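Local coordinates for long form salivary protein D7L (PDB 6MT7) that sequesters host mediators at the sand fly bite, binding cysteinyl leukotrienes and a stable thromboxane A2 analogue, and inhibits platelet aggregation, at residues L36-E40 with D41-Y45. Numbering follows the deposited sequence.
Sequences LPNDE and DTHCY. With TRT (fragment of triton X-100), chain C.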
ATOM      1  N   LEU A  36     -17.423  -4.649  -6.150  1.00  6.99           N
ATOM      2  CA  LEU A  36     -17.135  -4.936  -4.746  1.00  6.67           C
ATOM      3  C   LEU A  36     -18.378  -5.524  -4.093  1.00  6.62           C
ATOM      4  O   LEU A  36     -19.168  -4.791  -3.478  1.00  6.64           O
ATOM      5  CB  LEU A  36     -16.687  -3.678  -4.002  1.00  6.59           C
ATOM      6  CG  LEU A  36     -15.411  -3.018  -4.515  1.00  6.61           C
ATOM      7  CD1 LEU A  36     -15.134  -1.755  -3.704  1.00  7.54           C
ATOM      8  CD2 LEU A  36     -14.226  -3.968  -4.447  1.00  8.68           C
ATOM      9  N   PRO A  37     -18.580  -6.836  -4.192  1.00  6.58           N
ATOM     10  CA  PRO A  37     -19.810  -7.440  -3.668  1.00  6.55           C
ATOM     11  C   PRO A  37     -19.901  -7.366  -2.154  1.00  8.82           C
ATOM     12  O   PRO A  37     -18.913  -7.206  -1.435  1.00  6.22           O
ATOM     13  CB  PRO A  37     -19.718  -8.903  -4.136  1.00  6.56           C
ATOM     14  CG  PRO A  37     -18.738  -8.882  -5.290  1.00  6.72           C
ATOM     15  CD  PRO A  37     -17.748  -7.816  -4.908  1.00  6.61           C
ATOM     16  N   ASN A  38     -21.136  -7.525  -1.671  1.00  6.30           N
ATOM     17  CA  ASN A  38     -21.429  -7.426  -0.239  1.00  6.11           C
ATOM     18  C   ASN A  38     -21.185  -8.774   0.438  1.00 10.69           C
ATOM     19  O   ASN A  38     -22.108  -9.495   0.831  1.00 10.42           O
ATOM     20  CB  ASN A  38     -22.856  -6.933  -0.031  1.00  8.05           C
ATOM     21  CG  ASN A  38     -23.186  -6.681   1.429  1.00 11.15           C
ATOM     22  OD1 ASN A  38     -22.298  -6.457   2.250  1.00 10.93           O
ATOM     23  ND2 ASN A  38     -24.482  -6.703   1.757  1.00 11.78           N
ATOM     24  N   ASP A  39     -19.904  -9.112   0.579  1.00  8.17           N
ATOM     25  CA  ASP A  39     -19.524 -10.303   1.332  1.00  6.90           C
ATOM     26  C   ASP A  39     -18.335  -9.987   2.227  1.00  9.10           C
ATOM     27  O   ASP A  39     -17.645  -8.986   2.048  1.00  6.06           O
ATOM     28  CB  ASP A  39     -19.239 -11.532   0.429  1.00  5.67           C
ATOM     29  CG  ASP A  39     -18.198 -11.279  -0.661  1.00 11.93           C
ATOM     30  OD1 ASP A  39     -17.087 -10.780  -0.361  1.00  8.96           O
ATOM     31  OD2 ASP A  39     -18.475 -11.646  -1.824  1.00 12.09           O
ATOM     32  N   GLU A  40     -18.134 -10.847   3.230  1.00  9.74           N
ATOM     33  CA  GLU A  40     -17.166 -10.559   4.287  1.00  6.77           C
ATOM     34  C   GLU A  40     -15.757 -10.366   3.742  1.00  6.32           C
ATOM     35  O   GLU A  40     -15.046  -9.451   4.171  1.00  7.34           O
ATOM     36  CB  GLU A  40     -17.184 -11.683   5.330  1.00  6.61           C
ATOM     37  CG  GLU A  40     -16.209 -11.462   6.490  1.00  7.79           C
ATOM     38  CD  GLU A  40     -16.398 -12.513   7.575  1.00 14.61           C
ATOM     39  OE1 GLU A  40     -17.543 -12.976   7.739  1.00 16.05           O
ATOM     40  OE2 GLU A  40     -15.415 -12.881   8.239  1.00 16.01           O
ATOM     41  N   ASP A  41     -15.316 -11.222   2.814  1.00  6.83           N
ATOM     42  CA  ASP A  41     -13.953 -11.069   2.309  1.00  7.63           C
ATOM     43  C   ASP A  41     -13.790  -9.750   1.560  1.00  5.49           C
ATOM     44  O   ASP A  41     -12.741  -9.097   1.663  1.00  5.82           O
ATOM     45  CB  ASP A  41     -13.571 -12.261   1.430  1.00  7.42           C
ATOM     46  CG  ASP A  41     -13.195 -13.486   2.257  1.00 15.18           C
ATOM     47  OD1 ASP A  41     -13.036 -13.336   3.487  1.00 22.34           O
ATOM     48  OD2 ASP A  41     -13.055 -14.577   1.683  1.00 17.16           O
ATOM     49  N   THR A  42     -14.825  -9.325   0.829  1.00  5.86           N
ATOM     50  CA  THR A  42     -14.761  -8.022   0.164  1.00  6.27           C
ATOM     51  C   THR A  42     -14.748  -6.884   1.180  1.00  5.62           C
ATOM     52  O   THR A  42     -14.036  -5.887   0.998  1.00  6.36           O
ATOM     53  CB  THR A  42     -15.937  -7.842  -0.799  1.00  5.84           C
ATOM     54  OG1 THR A  42     -15.938  -8.888  -1.770  1.00  5.94           O
ATOM     55  CG2 THR A  42     -15.826  -6.512  -1.542  1.00  5.99           C
ATOM     56  N   HIS A  43     -15.533  -7.003   2.255  1.00  5.55           N
ATOM     57  CA  HIS A  43     -15.471  -5.992   3.309  1.00  5.53           C
ATOM     58  C   HIS A  43     -14.040  -5.810   3.789  1.00  5.48           C
ATOM     59  O   HIS A  43     -13.555  -4.685   3.907  1.00  5.75           O
ATOM     60  CB  HIS A  43     -16.353  -6.365   4.503  1.00  5.46           C
ATOM     61  CG  HIS A  43     -17.794  -6.598   4.161  1.00 12.34           C
ATOM     62  ND1 HIS A  43     -18.658  -7.249   5.017  1.00  9.56           N
ATOM     63  CD2 HIS A  43     -18.521  -6.272   3.067  1.00  8.89           C
ATOM     64  CE1 HIS A  43     -19.856  -7.314   4.463  1.00  9.28           C
ATOM     65  NE2 HIS A  43     -19.800  -6.731   3.278  1.00  5.64           N
ATOM     66  N   CYS A  44     -13.351  -6.914   4.092  1.00  5.46           N
ATOM     67  CA  CYS A  44     -12.020  -6.773   4.662  1.00  9.51           C
ATOM     68  C   CYS A  44     -10.988  -6.399   3.612  1.00  5.69           C
ATOM     69  O   CYS A  44     -10.011  -5.711   3.932  1.00  6.25           O
ATOM     70  CB  CYS A  44     -11.619  -8.053   5.397  1.00 10.99           C
ATOM     71  SG  CYS A  44     -12.541  -8.193   6.968  1.00 12.48           S
ATOM     72  N   TYR A  45     -11.212  -6.789   2.357  1.00  5.50           N
ATOM     73  CA  TYR A  45     -10.368  -6.300   1.270  1.00  5.58           C
ATOM     74  C   TYR A  45     -10.456  -4.777   1.150  1.00  9.47           C
ATOM     75  O   TYR A  45      -9.434  -4.091   0.971  1.00  5.66           O
ATOM     76  CB  TYR A  45     -10.787  -6.982  -0.036  1.00  5.66           C
ATOM     77  CG  TYR A  45     -10.159  -6.401  -1.280  1.00  5.78           C
ATOM     78  CD1 TYR A  45      -8.789  -6.489  -1.490  1.00  5.79           C
ATOM     79  CD2 TYR A  45     -10.943  -5.784  -2.249  1.00  5.91           C
ATOM     80  CE1 TYR A  45      -8.198  -5.958  -2.638  1.00  7.12           C
ATOM     81  CE2 TYR A  45     -10.363  -5.246  -3.399  1.00  7.45           C
ATOM     82  CZ  TYR A  45      -8.999  -5.341  -3.587  1.00  7.32           C
ATOM     83  OH  TYR A  45      -8.438  -4.806  -4.725  1.00  7.79           O
TER
HETATM   84  C25 TRT C 301      -3.801  -8.363 -12.025  1.00 34.71           C
HETATM   85  O24 TRT C 301      -3.921  -7.021 -11.564  1.00 38.21           O
HETATM   86  C23 TRT C 301      -5.222  -6.703 -11.069  1.00 32.88           C
HETATM   87  C22 TRT C 301      -5.100  -5.404 -10.283  1.00 36.26           C
HETATM   88  O21 TRT C 301      -6.370  -4.871  -9.905  1.00 26.62           O
HETATM   89  C20 TRT C 301      -6.154  -3.629  -9.246  1.00 23.53           C
HETATM   90  C19 TRT C 301      -7.487  -2.950  -8.992  1.00 12.66           C
HETATM   91  O18 TRT C 301      -8.019  -3.418  -7.756  1.00 15.22           O
HETATM   92  C17 TRT C 301      -9.380  -3.758  -7.923  1.00 11.02           C
HETATM   93  C16 TRT C 301     -10.271  -2.716  -7.277  1.00 13.94           C
HETATM   94  O15 TRT C 301     -10.366  -2.931  -5.865  1.00 14.09           O
HETATM   95  C12 TRT C 301     -10.766  -1.886  -5.052  1.00  7.83           C
HETATM   96  C13 TRT C 301     -11.558  -0.862  -5.559  1.00  7.15           C
HETATM   97  C14 TRT C 301     -11.962   0.197  -4.737  1.00  6.58           C
HETATM   98  C11 TRT C 301     -10.374  -1.849  -3.719  1.00  8.46           C
HETATM   99  C10 TRT C 301     -10.778  -0.798  -2.901  1.00  7.60           C
HETATM  100  C9  TRT C 301     -11.567   0.231  -3.397  1.00  6.38           C
HETATM  101  C6  TRT C 301     -11.972   1.351  -2.483  1.00  9.42           C
HETATM  102  C8  TRT C 301     -13.417   1.076  -2.085  1.00 11.88           C
HETATM  103  C7  TRT C 301     -11.130   1.306  -1.213  1.00  8.70           C
HETATM  104  C5  TRT C 301     -11.920   2.708  -3.223  1.00 11.03           C
HETATM  105  C1  TRT C 301     -10.600   3.422  -3.592  1.00 17.49           C
HETATM  106  C2  TRT C 301      -9.488   2.530  -4.133  1.00 22.53           C
HETATM  107  C4  TRT C 301     -10.933   4.438  -4.676  1.00 20.06           C
HETATM  108  C3  TRT C 301     -10.014   4.236  -2.446  1.00 19.11           C
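Asp39 OD1 is gripped twice by Thr42, three residues on. Thr42 N donates to it at 2.9 Å, nearly in line with the C-O bond, and Thr42 OG1 donates at 2.6 Å from above the carboxylate plane. The aspartate can turn back over the first helical turn because its CG sits between its own backbone N and carbonyl carbon (chi1 54°). The backbone N bond marks Asp39 as the N-cap of helix 40-52; the hydroxyl adds a second grip. Its other oxygen, OD2, is hydrogen-bonded to Ser27 OG, and Thr42 OG1 also to Trp31 NE1, tying the cap to helix 28-32 and to the loop residue just ahead of it.

The backbone then settles into helical bonding, with Cys44 N to Glu40 O at 3.1 Å. Asp39 O accepts from His43 N and also lies 3.0 Å above the imidazole plane, displaced toward the ring's rim. At the ring edge, His43 NE2 donates to Asn38 OD1 at 2.7 Å; the oxygen is only 9° out of the ring plane, although the amide and ring planes are 37° apart. This bond implies a proton on NE2 and helps to fix the ring's rotation, joining the inverse gamma turn centred on Asn38 to the helix.

On the ligand side, Leu36 CB packs against Thr42 CG2 at 3.9 Å. Leu36 CD2 lies near the edge of the Tyr45 ring, 4.2 Å from CE2, while CD1 touches Triton atom C8. Tyr45 OH donates to the detergent's ether O15 at 2.9 Å. An aspartate-capped helix start thus leads into the hydrophobic pocket of a PBP/GOBP-family domain, where Tyr45 probably also contacts thromboxane A2.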